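Local coordinates for protein putative NADH-flavin reductase (Streptococcus pneumoniae TIGR4, PDB 4R01) that probably binds a nicotinamide dinucleotide on a Rossmann fold and may act as an NADH-dependent flavin reductase, at residues K3-A8 / T57-V62. Residues are numbered along the deposited sequence; the frame is centred on the assembly and turned at random.
Sequences KLAVIA and TGFDAV
Over one face of the Phe59 ring stands the methyl of Ala5, a CH-pi contact in which CB lies 3.6 Å from the ring centroid and 7° off its normal. The carbonyl O of Lys3 sits at the ring's edge, near the plane, 3.4 Å from Phe59 CD1. With CG anti to its own carbonyl carbon (chi1 -72°), the ring is laid against the Lys3-Ala5 end of strand 3-7. The Asp60 carboxylate receives the N-H of Lys3 at OD2 (3.1 Å) from above its plane, 37° out of it, while Asp60 N returns a bond to Lys3 O. This two-way grip joins the start of strand 3-7 to the loop leading into strand 61-64. Parallel pairing follows, Ala5 N bonding to Ala61 O (3.1 Å) while Ala5 also shares a backbone bond with Ile63. On one sheet face Leu4 CD2 meets Ala61 CB, with Leu195 of helix 184-196 packed against both residues; on the other, Ile7 CD1 touches Val62 CG1 (3.6 Å), where Phe84 of helix 76-88 packs against both. These are neighbouring central strands of a Rossmann-type sheet. Backbone bonds and the Asp60 carboxylate hold the parallel register; Lys3 NZ, 6.6 Å from Asp60 OD2, forms no salt bridge with it.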
loop_
_atom_site.group_PDB
_atom_site.type_symbol
_atom_site.label_atom_id
_atom_site.label_comp_id
_atom_site.label_asym_id
_atom_site.label_seq_id
_atom_site.Cartn_x
_atom_site.Cartn_y
_atom_site.Cartn_z
ATOM N N LYS A 3 28.048 -4.119 32.066
ATOM C CA LYS A 3 27.139 -3.674 33.115
ATOM C C LYS A 3 26.143 -2.673 32.539
ATOM O O LYS A 3 26.496 -1.535 32.228
ATOM C CB LYS A 3 27.911 -3.065 34.286
ATOM C CG LYS A 3 29.218 -2.394 33.898
ATOM C CD LYS A 3 30.055 -2.065 35.126
ATOM C CE LYS A 3 30.363 -3.311 35.945
ATOM N NZ LYS A 3 31.146 -2.991 37.173
ATOM N N LEU A 4 24.897 -3.112 32.397
ATOM C CA LEU A 4 23.877 -2.323 31.719
ATOM C C LEU A 4 22.773 -1.859 32.657
ATOM O O LEU A 4 22.374 -2.576 33.575
ATOM C CB LEU A 4 23.268 -3.132 30.574
ATOM C CG LEU A 4 24.277 -3.776 29.624
ATOM C CD1 LEU A 4 23.569 -4.610 28.567
ATOM C CD2 LEU A 4 25.158 -2.716 28.987
ATOM N N ALA A 5 22.283 -0.648 32.416
ATOM C CA ALA A 5 21.133 -0.127 33.137
ATOM C C ALA A 5 19.960 0.019 32.176
ATOM O O ALA A 5 20.104 0.575 31.085
ATOM C CB ALA A 5 21.463 1.204 33.790
ATOM N N VAL A 6 18.802 -0.496 32.578
ATOM C CA VAL A 6 17.610 -0.402 31.749
ATOM C C VAL A 6 16.514 0.383 32.460
ATOM O O VAL A 6 15.953 -0.074 33.455
ATOM C CB VAL A 6 17.073 -1.793 31.366
ATOM C CG1 VAL A 6 15.806 -1.660 30.537
ATOM C CG2 VAL A 6 18.130 -2.579 30.606
ATOM N N ILE A 7 16.223 1.572 31.941
ATOM C CA ILE A 7 15.162 2.415 32.477
ATOM C C ILE A 7 13.804 1.865 32.045
ATOM O O ILE A 7 13.631 1.476 30.888
ATOM C CB ILE A 7 15.315 3.883 32.017
ATOM C CG1 ILE A 7 16.327 4.621 32.895
ATOM C CG2 ILE A 7 13.986 4.616 32.083
ATOM C CD1 ILE A 7 17.766 4.225 32.674
ATOM N N ALA A 8 12.861 1.822 32.987
ATOM C CA ALA A 8 11.523 1.267 32.769
ATOM C C ALA A 8 11.592 -0.214 32.405
ATOM O O ALA A 8 11.020 -0.648 31.407
ATOM C CB ALA A 8 10.776 2.054 31.689
ATOM N N THR A 57 26.544 6.215 36.981
ATOM C CA THR A 57 27.969 5.906 36.918
ATOM C C THR A 57 28.185 4.410 37.111
ATOM O O THR A 57 27.416 3.752 37.809
ATOM C CB THR A 57 28.780 6.673 37.980
ATOM O OG1 THR A 57 28.138 6.550 39.255
ATOM C CG2 THR A 57 28.897 8.144 37.610
ATOM N N GLY A 58 29.229 3.877 36.489
ATOM C CA GLY A 58 29.536 2.464 36.604
ATOM C C GLY A 58 28.701 1.598 35.680
ATOM O O GLY A 58 28.346 0.472 36.024
ATOM N N PHE A 59 28.378 2.129 34.504
ATOM C CA PHE A 59 27.656 1.369 33.489
ATOM C C PHE A 59 28.334 1.495 32.130
ATOM O O PHE A 59 28.754 2.583 31.735
ATOM C CB PHE A 59 26.202 1.834 33.385
ATOM C CG PHE A 59 25.348 1.434 34.554
ATOM C CD1 PHE A 59 24.982 0.111 34.740
ATOM C CD2 PHE A 59 24.902 2.382 35.458
ATOM C CE1 PHE A 59 24.196 -0.260 35.812
ATOM C CE2 PHE A 59 24.114 2.018 36.533
ATOM C CZ PHE A 59 23.760 0.694 36.710
ATOM N N ASP A 60 28.443 0.379 31.418
ATOM C CA ASP A 60 28.973 0.399 30.061
ATOM C C ASP A 60 27.971 1.056 29.120
ATOM O O ASP A 60 28.347 1.780 28.196
ATOM C CB ASP A 60 29.301 -1.017 29.588
ATOM C CG ASP A 60 30.496 -1.605 30.304
ATOM O OD1 ASP A 60 31.478 -0.865 30.527
ATOM O OD2 ASP A 60 30.453 -2.804 30.646
ATOM N N ALA A 61 26.690 0.805 29.367
ATOM C CA ALA A 61 25.633 1.383 28.552
ATOM C C ALA A 61 24.335 1.519 29.338
ATOM O O ALA A 61 24.041 0.714 30.221
ATOM C CB ALA A 61 25.407 0.540 27.302
ATOM N N VAL A 62 23.563 2.549 29.006
ATOM C CA VAL A 62 22.254 2.761 29.605
ATOM C C VAL A 62 21.172 2.685 28.530
ATOM O O VAL A 62 21.199 3.442 27.561
ATOM C CB VAL A 62 22.179 4.118 30.328
ATOM C CG1 VAL A 62 20.747 4.443 30.704
ATOM C CG2 VAL A 62 23.076 4.115 31.559
#